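Local coordinates for alpha-1,2-mannosidase (Bacteroides thetaiotaomicron, PDB 2WW2), which hydrolyses alpha-mannosides with inversion of anomeric configuration, as a calcium-dependent member of glycoside hydrolase family 92 from a gut symbiont, at residues A[380-385]-A[422-427]; A[367-372]-A[409-414]; A[428-433]-A[453-458]; A[334-339]-A[448-453]. All coordinates share one frame; numbering follows the deposited sequence.

Contact 1. Residues A[380-385]-A[422-427]; sequences IGNNSV and VGRDGF
N382 and R424 mark the nearest approach of the two backbones, their CA atoms 6.9 Å apart, where the loop leading into helix 383-393 meets the link between helices 401-413 and 427-433. The contact thus ties inter-helix connections within the catalytic domain, consistent with the helical barrel of the six-hairpin glycosidases. Each segment has a glycine beside its contact residue, G381 and G423, both with positive phi, and the carbonyl oxygens G381 O and G423 O come to 4.2 Å. From R424 to F427 the chain makes a type II turn, with G426 at its third position also serving as N-cap of helix 427-433; the bond from F427 N to R424 O that would close it is weak, at 3.2 Å. On the other side, V385 N bonds to N382 O at 3.1 Å.

R424 sends CG anti to its backbone nitrogen (chi1 -178°) and bends at chi3 (-79°), which turns the guanidinium back toward N382. Its NH2 also forms a salt bridge with D455, and the group makes a cation-pi contact with Y430. A leucine in place of R424 would probably leave the buried carboxylate of D455 without this salt-bridge partner and the ring of Y430 without its cation-pi contact. Amide and guanidinium lie nearly coplanar, 9° apart, with N382 CG at the guanidinium edge, 3.9 Å from R424 NE.

Contact 2. Residues A[367-372]-A[409-414]; sequences MPEWAS and IHQTQA
Q411, near the end of helix 401-413, pushes its amide into the backbone of M367 and against E369, just ahead of the short strand 370-371 at the border of a five-stranded antiparallel sheet. The contact therefore joins a helix of the family 92 catalytic domain to the approach of an edge strand.

Hydrogen bonds carry most of it. The side-chain amide pairs with both polar backbone groups of one residue: M367 N donates to Q411 OE1 at 3.1 Å, a rather bent bond, while Q411 NE2 donates to M367 O at 2.9 Å from well above the carbonyl plane (43° out of it). The second N-H of NE2 goes to E369 OE2 at 2.8 Å, reaching that oxygen on its anti side and 24° out of the carboxylate plane. Three bonds grip the buried amide, fix its rotation and tell its nitrogen from its oxygen. E369 OE2 also receives S384 of helix 383-393, which holds the carboxylate in place.

Within the helix terminus, T412 OG1 and T412 N both bond to I409 O, the hydroxyl at 2.7 Å.

Apolar packing comes from M367, which is also lined by I357, Y361, V385 and L388. A bend at chi3 (-77°) swings its methyl group back over the aliphatic part of Q411, where M367 CE lies 3.7 Å from Q411 CB.

Contact 3. Residues A[428-433]-A[453-458]; sequences EYYDKL and YADWCI
The hydroxyl of Y430 bonds to the carboxylate of D455 across the gap between helices 427-433 and 444-465, and the tight part of the contact is confined to this buried pair. Y430 OH donates to D455 OD2 at 2.7 Å, arriving on the anti side of that oxygen and 20° out of the carboxylate plane. OD2 lies near the ring plane, at its edge, 3.1 Å from Y430 CE2, while ring and carboxylate are turned 50° against each other. With CG anti to the backbone nitrogen (chi1 176°), the ring is carried toward helix 444-465, which brings OH to the carboxylate. Its oxygen also bonds N480, and the other carboxylate oxygen, D455 OD1, is taken by R424, so both groups are held from outside the pair. A phenylalanine at Y430 would probably leave D455 OD2 without this donor and N480 without its hydroxyl partner.

The far side of helix 427-433 is loose by comparison: E428 and K432 face solvent, and the lysine could not be modelled beyond CG. Inward, helix 444-465 sets I458 against L405 and M408. This is a helix-helix contact in the helical catalytic domain of family 92, in which a buried tyrosine-aspartate hydrogen bond, the one between these two segments, joins short helix 427-433 to long helix 444-465.

Contact 4. Residues A[334-339]-A[448-453]; sequences TFRAVH and TLEYAY
F335, the residue most covered in this contact, packs its ring on Y453 and beside E450 of helix 444-465, with F335 CE2 4.2 Å from E450 OE1. Against Y453 the rings form an offset pair with little overlap, planes 27° apart and centroids 5.3 Å apart; the closest atoms are F335 CE1 and Y453 CE2, at 3.6 Å. Beyond the pair, Y453 OH bonds to P647 O and to S386, and F527 meets its ring edge-to-face. The other side of F335 serves R336: F335 CE2 lies 3.4 Å above the centre of the guanidinium plane, and R336 CG lies over that same face of F335.

E450 bends at chi2 (-81°) to bring its carboxylate to this arginine. R336 NH2 donates, in the guanidinium plane, to the syn lone pair of E450 OE2 at 2.9 Å, a salt bridge in which the two flat groups stand 80° apart. One water widens it, accepting from R336 NH1 and donating to E450 OE2, the latter at 2.7 Å. R336 is also gripped by W332, through a bond from NE to the carbonyl and a cation-pi contact. This buried salt bridge beside an aromatic pair joins the turn between helices 331-334 and 338-345 to helix 444-465, inside the helical barrel expected of family 92 catalytic domains.

All four contacts lie in the family 92 catalytic domain, on one side of the chain's centre. Contacts 1 and 2 are closest, their centres about 6 Å apart, and join through S384 and E369; contact 1 lies about 10 Å from both contact 3 and contact 4, and the remaining pairs are 13 to 14 Å apart. Along the chain, contact 4 closes a long loop that encloses contacts 1 and 2, whose segments alternate, while contact 3 follows them and crosses contact 4. Helix 444-465 serves contacts 3 and 4 with successive turns, and R424 and N383 link it to contact 1. The network thus runs from contact 4, about 14 Å from the centre of the chain, out to contact 3, about 27 Å from it.

Contact 1. Residues A[380-385]-A[422-427]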
loop_
_atom_site.group_PDB
_atom_site.type_symbol
_atom_site.label_atom_id
_atom_site.label_comp_id
_atom_site.label_asym_id
_atom_site.label_seq_id
_atom_site.Cartn_x
_atom_site.Cartn_y
_atom_site.Cartn_z
ATOM N N ILE A 380 12.061 22.057 -14.615
ATOM C CA ILE A 380 11.088 23.060 -15.037
ATOM C C ILE A 380 11.263 24.358 -14.253
ATOM O O ILE A 380 12.075 24.437 -13.318
ATOM C CB ILE A 380 9.633 22.559 -14.794
ATOM C CG1 ILE A 380 9.382 22.402 -13.284
ATOM C CG2 ILE A 380 9.342 21.242 -15.572
ATOM C CD1 ILE A 380 7.958 21.951 -12.959
ATOM N N GLY A 381 10.489 25.373 -14.627
ATOM C CA GLY A 381 10.385 26.587 -13.814
ATOM C C GLY A 381 11.268 27.733 -14.282
ATOM O O GLY A 381 12.057 27.580 -15.225
ATOM N N ASN A 382 11.136 28.879 -13.608
ATOM C CA ASN A 382 11.964 30.047 -13.880
ATOM C C ASN A 382 12.613 30.469 -12.566
ATOM O O ASN A 382 12.584 31.638 -12.170
ATOM C CB ASN A 382 11.095 31.204 -14.423
ATOM C CG ASN A 382 10.568 30.934 -15.831
ATOM O OD1 ASN A 382 11.157 30.167 -16.626
ATOM N ND2 ASN A 382 9.463 31.552 -16.148
ATOM N N ASN A 383 13.197 29.504 -11.865
ATOM C CA ASN A 383 13.721 29.812 -10.555
ATOM C C ASN A 383 15.053 30.568 -10.547
ATOM O O ASN A 383 15.505 31.033 -9.492
ATOM C CB ASN A 383 13.729 28.555 -9.687
ATOM C CG ASN A 383 12.332 27.991 -9.518
ATOM O OD1 ASN A 383 12.038 26.853 -9.933
ATOM N ND2 ASN A 383 11.446 28.801 -8.959
ATOM N N SER A 384 15.660 30.722 -11.721
ATOM C CA SER A 384 16.729 31.696 -11.876
ATOM C C SER A 384 16.276 33.047 -11.276
ATOM O O SER A 384 17.059 33.778 -10.646
ATOM C CB SER A 384 17.053 31.894 -13.356
ATOM O OG SER A 384 15.870 32.214 -14.092
ATOM N N VAL A 385 15.015 33.385 -11.519
ATOM C CA VAL A 385 14.463 34.647 -11.036
ATOM C C VAL A 385 14.488 34.699 -9.510
ATOM O O VAL A 385 14.815 35.723 -8.892
ATOM C CB VAL A 385 13.022 34.810 -11.551
ATOM C CG1 VAL A 385 12.371 36.016 -10.923
ATOM C CG2 VAL A 385 13.045 34.911 -13.107
ATOM N N VAL A 422 14.696 26.002 -20.830
ATOM C CA VAL A 422 15.403 27.288 -20.914
ATOM C C VAL A 422 14.430 28.362 -21.392
ATOM O O VAL A 422 13.960 28.327 -22.535
ATOM C CB VAL A 422 16.639 27.247 -21.860
ATOM C CG1 VAL A 422 17.325 28.613 -21.916
ATOM C CG2 VAL A 422 17.636 26.150 -21.416
ATOM N N GLY A 423 14.155 29.337 -20.531
ATOM C CA GLY A 423 13.042 30.253 -20.767
ATOM C C GLY A 423 11.774 29.625 -20.190
ATOM O O GLY A 423 11.841 28.884 -19.211
ATOM N N ARG A 424 10.624 29.889 -20.811
ATOM C CA ARG A 424 9.349 29.469 -20.247
ATOM C C ARG A 424 8.530 28.616 -21.214
ATOM O O ARG A 424 7.823 29.130 -22.078
ATOM C CB ARG A 424 8.518 30.686 -19.808
ATOM C CG ARG A 424 7.171 30.310 -19.158
ATOM C CD ARG A 424 6.469 31.544 -18.553
ATOM N NE ARG A 424 7.056 31.889 -17.258
ATOM C CZ ARG A 424 6.439 32.605 -16.313
ATOM N NH1 ARG A 424 5.212 33.093 -16.517
ATOM N NH2 ARG A 424 7.055 32.839 -15.163
ATOM N N ASP A 425 8.618 27.304 -21.052
ATOM C CA ASP A 425 7.837 26.408 -21.895
ATOM C C ASP A 425 6.341 26.677 -21.674
ATOM O O ASP A 425 5.858 26.694 -20.532
ATOM C CB ASP A 425 8.174 24.955 -21.547
ATOM C CG ASP A 425 7.686 23.976 -22.602
ATOM O OD1 ASP A 425 7.545 24.387 -23.778
ATOM O OD2 ASP A 425 7.456 22.798 -22.254
ATOM N N GLY A 426 5.619 26.891 -22.765
ATOM C CA GLY A 426 4.184 27.152 -22.687
ATOM C C GLY A 426 3.787 28.587 -22.374
ATOM O O GLY A 426 2.654 28.833 -21.977
ATOM N N PHE A 427 4.693 29.545 -22.560
ATOM C CA PHE A 427 4.407 30.908 -22.092
ATOM C C PHE A 427 3.235 31.528 -22.841
ATOM O O PHE A 427 2.473 32.312 -22.275
ATOM C CB PHE A 427 5.648 31.819 -22.141
ATOM C CG PHE A 427 6.067 32.195 -23.515
ATOM C CD1 PHE A 427 5.556 33.332 -24.116
ATOM C CD2 PHE A 427 6.963 31.407 -24.218
ATOM C CE1 PHE A 427 5.938 33.681 -25.388
ATOM C CE2 PHE A 427 7.353 31.752 -25.486
ATOM C CZ PHE A 427 6.837 32.896 -26.077
#

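Contact 2. Residues A[367-372]-A[409-414]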
loop_
_atom_site.group_PDB
_atom_site.type_symbol
_atom_site.label_atom_id
_atom_site.label_comp_id
_atom_site.label_asym_id
_atom_site.label_seq_id
_atom_site.Cartn_x
_atom_site.Cartn_y
_atom_site.Cartn_z
ATOM N N MET A 367 18.744 33.241 -19.137
ATOM C CA MET A 367 19.316 32.839 -17.862
ATOM C C MET A 367 19.274 31.319 -17.757
ATOM O O MET A 367 18.368 30.672 -18.291
ATOM C CB MET A 367 18.546 33.449 -16.689
ATOM C CG MET A 367 18.572 34.972 -16.673
ATOM S SD MET A 367 17.832 35.633 -15.161
ATOM C CE MET A 367 16.086 35.420 -15.523
ATOM N N PRO A 368 20.263 30.729 -17.072
ATOM C CA PRO A 368 20.223 29.278 -16.944
ATOM C C PRO A 368 19.169 28.825 -15.926
ATOM O O PRO A 368 18.779 29.613 -15.048
ATOM C CB PRO A 368 21.617 28.929 -16.429
ATOM C CG PRO A 368 22.087 30.170 -15.707
ATOM C CD PRO A 368 21.407 31.339 -16.385
ATOM N N GLU A 369 18.718 27.570 -16.055
ATOM C CA GLU A 369 17.832 26.960 -15.076
ATOM C C GLU A 369 18.533 25.694 -14.569
ATOM O O GLU A 369 18.822 25.596 -13.384
ATOM C CB GLU A 369 16.437 26.676 -15.658
ATOM C CG GLU A 369 15.661 27.925 -16.137
ATOM C CD GLU A 369 15.299 28.904 -15.025
ATOM O OE1 GLU A 369 15.478 28.555 -13.841
ATOM O OE2 GLU A 369 14.846 30.042 -15.325
ATOM N N TRP A 370 18.829 24.761 -15.476
ATOM C CA TRP A 370 19.807 23.690 -15.204
ATOM C C TRP A 370 21.033 23.957 -16.084
ATOM O O TRP A 370 20.903 24.109 -17.300
ATOM C CB TRP A 370 19.216 22.299 -15.525
ATOM C CG TRP A 370 19.232 21.360 -14.335
ATOM C CD1 TRP A 370 18.151 20.897 -13.637
ATOM C CD2 TRP A 370 20.398 20.809 -13.690
ATOM N NE1 TRP A 370 18.573 20.068 -12.596
ATOM C CE2 TRP A 370 19.945 20.001 -12.617
ATOM C CE3 TRP A 370 21.776 20.898 -13.934
ATOM C CZ2 TRP A 370 20.825 19.305 -11.779
ATOM C CZ3 TRP A 370 22.660 20.226 -13.083
ATOM C CH2 TRP A 370 22.172 19.431 -12.018
ATOM N N ALA A 371 22.214 24.043 -15.471
ATOM C CA ALA A 371 23.462 24.297 -16.189
ATOM C C ALA A 371 24.486 23.244 -15.815
ATOM O O ALA A 371 24.687 22.964 -14.622
ATOM C CB ALA A 371 24.020 25.689 -15.815
ATOM N N SER A 372 25.151 22.685 -16.824
ATOM C CA SER A 372 26.239 21.732 -16.587
ATOM C C SER A 372 27.000 21.390 -17.885
ATOM O O SER A 372 26.699 20.396 -18.546
ATOM C CB SER A 372 25.689 20.438 -15.964
ATOM O OG SER A 372 26.750 19.561 -15.586
ATOM N N ILE A 409 12.058 39.306 -17.326
ATOM C CA ILE A 409 10.907 39.378 -18.194
ATOM C C ILE A 409 11.102 38.492 -19.432
ATOM O O ILE A 409 10.165 37.799 -19.861
ATOM C CB ILE A 409 10.609 40.842 -18.630
ATOM C CG1 ILE A 409 10.152 41.660 -17.420
ATOM C CG2 ILE A 409 9.533 40.866 -19.709
ATOM C CD1 ILE A 409 10.046 43.142 -17.693
ATOM N N HIS A 410 12.297 38.526 -20.022
ATOM C CA HIS A 410 12.561 37.727 -21.227
ATOM C C HIS A 410 12.431 36.230 -20.934
ATOM O O HIS A 410 11.907 35.453 -21.737
ATOM C CB HIS A 410 13.942 38.048 -21.809
ATOM C CG HIS A 410 14.365 37.125 -22.908
ATOM N ND1 HIS A 410 13.928 37.258 -24.211
ATOM C CD2 HIS A 410 15.185 36.050 -22.893
ATOM C CE1 HIS A 410 14.461 36.299 -24.949
ATOM N NE2 HIS A 410 15.227 35.553 -24.169
ATOM N N GLN A 411 12.890 35.832 -19.756
ATOM C CA GLN A 411 12.808 34.440 -19.333
ATOM C C GLN A 411 11.344 33.953 -19.302
ATOM O O GLN A 411 11.073 32.758 -19.458
ATOM C CB GLN A 411 13.468 34.281 -17.954
ATOM C CG GLN A 411 13.810 32.836 -17.562
ATOM C CD GLN A 411 15.075 32.327 -18.233
ATOM O OE1 GLN A 411 15.643 32.989 -19.111
ATOM N NE2 GLN A 411 15.536 31.148 -17.809
ATOM N N THR A 412 10.403 34.870 -19.112
ATOM C CA THR A 412 8.995 34.499 -19.028
ATOM C C THR A 412 8.265 34.739 -20.346
ATOM O O THR A 412 7.099 34.379 -20.474
ATOM C CB THR A 412 8.253 35.337 -17.967
ATOM O OG1 THR A 412 8.131 36.690 -18.440
ATOM C CG2 THR A 412 8.996 35.326 -16.629
ATOM N N GLN A 413 8.932 35.369 -21.311
ATOM C CA GLN A 413 8.271 35.765 -22.557
ATOM C C GLN A 413 8.933 35.159 -23.788
ATOM O O GLN A 413 8.688 35.595 -24.923
ATOM C CB GLN A 413 8.259 37.286 -22.681
ATOM C CG GLN A 413 7.435 37.947 -21.589
ATOM C CD GLN A 413 5.948 37.673 -21.736
ATOM O OE1 GLN A 413 5.318 37.053 -20.872
ATOM N NE2 GLN A 413 5.386 38.120 -22.835
ATOM N N ALA A 414 9.773 34.154 -23.554
ATOM C CA ALA A 414 10.444 33.435 -24.626
ATOM C C ALA A 414 10.867 32.059 -24.119
ATOM O O ALA A 414 10.877 31.802 -22.921
ATOM C CB ALA A 414 11.671 34.201 -25.109
#

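Contact 3. Residues A[428-433]-A[453-458]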
loop_
_atom_site.group_PDB
_atom_site.type_symbol
_atom_site.label_atom_id
_atom_site.label_comp_id
_atom_site.label_asym_id
_atom_site.label_seq_id
_atom_site.Cartn_x
_atom_site.Cartn_y
_atom_site.Cartn_z
ATOM N N GLU A 428 3.084 31.170 -24.109
ATOM C CA GLU A 428 2.006 31.745 -24.903
ATOM C C GLU A 428 0.654 31.332 -24.334
ATOM O O GLU A 428 -0.203 32.181 -24.105
ATOM C CB GLU A 428 2.121 31.333 -26.367
ATOM C CG GLU A 428 3.452 31.667 -27.002
ATOM C CD GLU A 428 4.425 30.480 -27.050
ATOM O OE1 GLU A 428 4.533 29.694 -26.058
ATOM O OE2 GLU A 428 5.087 30.347 -28.112
ATOM N N TYR A 429 0.465 30.031 -24.096
ATOM C CA TYR A 429 -0.762 29.548 -23.462
ATOM C C TYR A 429 -0.966 30.195 -22.093
ATOM O O TYR A 429 -2.050 30.632 -21.749
ATOM C CB TYR A 429 -0.683 28.036 -23.227
ATOM C CG TYR A 429 -0.987 27.158 -24.428
ATOM C CD1 TYR A 429 -2.179 27.285 -25.130
ATOM C CD2 TYR A 429 -0.091 26.169 -24.824
ATOM C CE1 TYR A 429 -2.452 26.471 -26.216
ATOM C CE2 TYR A 429 -0.358 25.346 -25.890
ATOM C CZ TYR A 429 -1.534 25.508 -26.586
ATOM O OH TYR A 429 -1.792 24.682 -27.648
ATOM N N TYR A 430 0.079 30.182 -21.277
ATOM C CA TYR A 430 -0.027 30.700 -19.908
ATOM C C TYR A 430 -0.500 32.158 -19.899
ATOM O O TYR A 430 -1.354 32.539 -19.092
ATOM C CB TYR A 430 1.333 30.555 -19.231
ATOM C CG TYR A 430 1.456 31.121 -17.837
ATOM C CD1 TYR A 430 1.195 30.326 -16.728
ATOM C CD2 TYR A 430 1.877 32.440 -17.624
ATOM C CE1 TYR A 430 1.337 30.823 -15.446
ATOM C CE2 TYR A 430 2.030 32.948 -16.327
ATOM C CZ TYR A 430 1.754 32.130 -15.247
ATOM O OH TYR A 430 1.893 32.580 -13.947
ATOM N N ASP A 431 0.067 32.972 -20.785
ATOM C CA ASP A 431 -0.298 34.391 -20.852
ATOM C C ASP A 431 -1.750 34.556 -21.310
ATOM O O ASP A 431 -2.466 35.443 -20.845
ATOM C CB ASP A 431 0.642 35.159 -21.795
ATOM C CG ASP A 431 2.022 35.426 -21.168
ATOM O OD1 ASP A 431 2.161 35.299 -19.940
ATOM O OD2 ASP A 431 2.959 35.766 -21.909
ATOM N N LYS A 432 -2.183 33.690 -22.219
ATOM C CA LYS A 432 -3.538 33.797 -22.768
ATOM C C LYS A 432 -4.589 33.230 -21.821
ATOM O O LYS A 432 -5.661 33.801 -21.652
ATOM C CB LYS A 432 -3.613 33.068 -24.109
ATOM C CG LYS A 432 -5.019 33.059 -24.751
ATOM N N LEU A 433 -4.281 32.092 -21.213
ATOM C CA LEU A 433 -5.289 31.305 -20.510
ATOM C C LEU A 433 -5.241 31.454 -19.001
ATOM O O LEU A 433 -6.219 31.166 -18.331
ATOM C CB LEU A 433 -5.109 29.819 -20.836
ATOM C CG LEU A 433 -5.228 29.325 -22.272
ATOM C CD1 LEU A 433 -4.931 27.818 -22.319
ATOM C CD2 LEU A 433 -6.624 29.652 -22.850
ATOM N N TYR A 453 4.705 31.528 -9.111
ATOM C CA TYR A 453 5.715 31.938 -8.130
ATOM C C TYR A 453 6.788 32.861 -8.735
ATOM O O TYR A 453 7.151 33.904 -8.144
ATOM C CB TYR A 453 6.381 30.697 -7.514
ATOM C CG TYR A 453 7.637 31.037 -6.713
ATOM C CD1 TYR A 453 7.560 31.778 -5.543
ATOM C CD2 TYR A 453 8.903 30.614 -7.146
ATOM C CE1 TYR A 453 8.708 32.087 -4.811
ATOM C CE2 TYR A 453 10.044 30.924 -6.433
ATOM C CZ TYR A 453 9.942 31.649 -5.265
ATOM O OH TYR A 453 11.071 31.968 -4.564
ATOM N N ALA A 454 7.313 32.485 -9.896
ATOM C CA ALA A 454 8.340 33.304 -10.531
ATOM C C ALA A 454 7.746 34.664 -10.892
ATOM O O ALA A 454 8.412 35.691 -10.792
ATOM C CB ALA A 454 8.890 32.614 -11.800
ATOM N N ASP A 455 6.493 34.672 -11.320
ATOM C CA ASP A 455 5.865 35.935 -11.664
ATOM C C ASP A 455 5.679 36.809 -10.417
ATOM O O ASP A 455 5.845 38.035 -10.472
ATOM C CB ASP A 455 4.534 35.691 -12.387
ATOM C CG ASP A 455 4.735 35.129 -13.781
ATOM O OD1 ASP A 455 5.820 35.389 -14.372
ATOM O OD2 ASP A 455 3.816 34.446 -14.300
ATOM N N TRP A 456 5.319 36.191 -9.296
ATOM C CA TRP A 456 5.283 36.934 -8.028
ATOM C C TRP A 456 6.680 37.527 -7.731
ATOM O O TRP A 456 6.799 38.704 -7.359
ATOM C CB TRP A 456 4.765 36.036 -6.885
ATOM C CG TRP A 456 4.887 36.665 -5.536
ATOM C CD1 TRP A 456 3.964 37.457 -4.903
ATOM C CD2 TRP A 456 6.008 36.570 -4.656
ATOM N NE1 TRP A 456 4.448 37.863 -3.674
ATOM C CE2 TRP A 456 5.698 37.322 -3.498
ATOM C CE3 TRP A 456 7.236 35.904 -4.724
ATOM C CZ2 TRP A 456 6.580 37.441 -2.427
ATOM C CZ3 TRP A 456 8.111 36.018 -3.657
ATOM C CH2 TRP A 456 7.783 36.790 -2.527
ATOM N N CYS A 457 7.747 36.747 -7.923
ATOM C CA CYS A 457 9.106 37.291 -7.681
ATOM C C CYS A 457 9.386 38.510 -8.565
ATOM O O CYS A 457 9.959 39.500 -8.110
ATOM C CB CYS A 457 10.199 36.251 -7.954
ATOM S SG CYS A 457 10.230 34.908 -6.789
ATOM N N ILE A 458 9.003 38.430 -9.838
ATOM C CA ILE A 458 9.259 39.546 -10.755
ATOM C C ILE A 458 8.449 40.770 -10.352
ATOM O O ILE A 458 8.945 41.906 -10.432
ATOM C CB ILE A 458 8.986 39.166 -12.232
ATOM C CG1 ILE A 458 10.025 38.127 -12.679
ATOM C CG2 ILE A 458 9.016 40.423 -13.144
ATOM C CD1 ILE A 458 9.663 37.440 -14.033
#

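Contact 4. Residues A[334-339]-A[448-453]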
loop_
_atom_site.group_PDB
_atom_site.type_symbol
_atom_site.label_atom_id
_atom_site.label_comp_id
_atom_site.label_asym_id
_atom_site.label_seq_id
_atom_site.Cartn_x
_atom_site.Cartn_y
_atom_site.Cartn_z
ATOM N N THR A 334 17.721 24.076 -6.165
ATOM C CA THR A 334 18.553 24.847 -5.227
ATOM C C THR A 334 17.999 26.231 -4.821
ATOM O O THR A 334 18.510 26.833 -3.901
ATOM C CB THR A 334 20.002 24.982 -5.750
ATOM O OG1 THR A 334 19.993 25.705 -6.995
ATOM C CG2 THR A 334 20.630 23.585 -5.949
ATOM N N PHE A 335 16.957 26.735 -5.491
ATOM C CA PHE A 335 16.398 28.036 -5.074
ATOM C C PHE A 335 15.720 27.944 -3.706
ATOM O O PHE A 335 15.584 28.945 -3.008
ATOM C CB PHE A 335 15.388 28.580 -6.102
ATOM C CG PHE A 335 13.955 28.102 -5.884
ATOM C CD1 PHE A 335 13.133 28.719 -4.953
ATOM C CD2 PHE A 335 13.419 27.073 -6.661
ATOM C CE1 PHE A 335 11.803 28.289 -4.766
ATOM C CE2 PHE A 335 12.084 26.655 -6.489
ATOM C CZ PHE A 335 11.292 27.256 -5.529
ATOM N N ARG A 336 15.273 26.749 -3.348
ATOM C CA ARG A 336 14.395 26.560 -2.185
ATOM C C ARG A 336 15.113 26.819 -0.857
ATOM O O ARG A 336 14.545 27.449 0.047
ATOM C CB ARG A 336 13.743 25.148 -2.195
ATOM C CG ARG A 336 12.858 24.909 -3.453
ATOM C CD ARG A 336 12.486 23.446 -3.748
ATOM N NE ARG A 336 12.123 23.296 -5.168
ATOM C CZ ARG A 336 10.898 23.487 -5.661
ATOM N NH1 ARG A 336 9.904 23.830 -4.854
ATOM N NH2 ARG A 336 10.665 23.343 -6.966
ATOM N N ALA A 337 16.340 26.332 -0.716
ATOM C CA ALA A 337 17.035 26.484 0.565
ATOM C C ALA A 337 18.544 26.678 0.430
ATOM O O ALA A 337 19.163 27.327 1.268
ATOM C CB ALA A 337 16.741 25.267 1.476
ATOM N N VAL A 338 19.144 26.080 -0.594
ATOM C CA VAL A 338 20.604 26.160 -0.769
ATOM C C VAL A 338 21.047 27.621 -1.014
ATOM O O VAL A 338 21.901 28.167 -0.306
ATOM C CB VAL A 338 21.098 25.225 -1.931
ATOM C CG1 VAL A 338 22.538 25.554 -2.309
ATOM C CG2 VAL A 338 20.980 23.729 -1.522
ATOM N N HIS A 339 20.480 28.265 -2.021
ATOM C CA HIS A 339 20.869 29.659 -2.256
ATOM C C HIS A 339 20.438 30.595 -1.139
ATOM O O HIS A 339 21.185 31.495 -0.784
ATOM C CB HIS A 339 20.443 30.121 -3.653
ATOM C CG HIS A 339 21.293 29.520 -4.720
ATOM N ND1 HIS A 339 22.542 30.017 -5.031
ATOM C CD2 HIS A 339 21.132 28.399 -5.468
ATOM C CE1 HIS A 339 23.091 29.263 -5.969
ATOM N NE2 HIS A 339 22.256 28.276 -6.253
ATOM N N THR A 448 2.757 25.575 -14.392
ATOM C CA THR A 448 1.909 26.706 -14.040
ATOM C C THR A 448 2.212 27.158 -12.609
ATOM O O THR A 448 2.333 28.362 -12.325
ATOM C CB THR A 448 0.412 26.322 -14.125
ATOM O OG1 THR A 448 0.098 25.890 -15.452
ATOM C CG2 THR A 448 -0.477 27.514 -13.783
ATOM N N LEU A 449 2.305 26.200 -11.695
ATOM C CA LEU A 449 2.568 26.536 -10.297
ATOM C C LEU A 449 3.950 27.179 -10.089
ATOM O O LEU A 449 4.093 28.153 -9.336
ATOM C CB LEU A 449 2.358 25.299 -9.396
ATOM C CG LEU A 449 0.911 24.773 -9.384
ATOM C CD1 LEU A 449 0.812 23.313 -8.883
ATOM C CD2 LEU A 449 -0.040 25.675 -8.572
ATOM N N GLU A 450 4.966 26.658 -10.761
ATOM C CA GLU A 450 6.294 27.271 -10.692
ATOM C C GLU A 450 6.267 28.684 -11.302
ATOM O O GLU A 450 6.914 29.605 -10.800
ATOM C CB GLU A 450 7.320 26.401 -11.443
ATOM C CG GLU A 450 7.537 24.994 -10.846
ATOM C CD GLU A 450 8.491 24.979 -9.652
ATOM O OE1 GLU A 450 9.221 25.979 -9.475
ATOM O OE2 GLU A 450 8.519 23.967 -8.877
ATOM N N TYR A 451 5.515 28.855 -12.379
ATOM C CA TYR A 451 5.473 30.152 -13.058
ATOM C C TYR A 451 4.743 31.237 -12.251
ATOM O O TYR A 451 5.147 32.408 -12.279
ATOM C CB TYR A 451 4.796 30.043 -14.423
ATOM C CG TYR A 451 5.455 29.108 -15.425
ATOM C CD1 TYR A 451 6.749 28.624 -15.233
ATOM C CD2 TYR A 451 4.769 28.719 -16.565
ATOM C CE1 TYR A 451 7.329 27.759 -16.164
ATOM C CE2 TYR A 451 5.342 27.869 -17.508
ATOM C CZ TYR A 451 6.618 27.391 -17.293
ATOM O OH TYR A 451 7.188 26.545 -18.214
ATOM N N ALA A 452 3.659 30.871 -11.574
ATOM C CA ALA A 452 2.931 31.846 -10.746
ATOM C C ALA A 452 3.865 32.400 -9.653
ATOM O O ALA A 452 3.842 33.587 -9.321
ATOM C CB ALA A 452 1.691 31.202 -10.129
ATOM N N TYR A 453 4.705 31.528 -9.111
ATOM C CA TYR A 453 5.715 31.938 -8.130
ATOM C C TYR A 453 6.788 32.861 -8.735
ATOM O O TYR A 453 7.151 33.904 -8.144
ATOM C CB TYR A 453 6.381 30.697 -7.514
ATOM C CG TYR A 453 7.637 31.037 -6.713
ATOM C CD1 TYR A 453 7.560 31.778 -5.543
ATOM C CD2 TYR A 453 8.903 30.614 -7.146
ATOM C CE1 TYR A 453 8.708 32.087 -4.811
ATOM C CE2 TYR A 453 10.044 30.924 -6.433
ATOM C CZ TYR A 453 9.942 31.649 -5.265
ATOM O OH TYR A 453 11.071 31.968 -4.564
HETATM O O HOH W 1 7.408 23.724 -6.389
#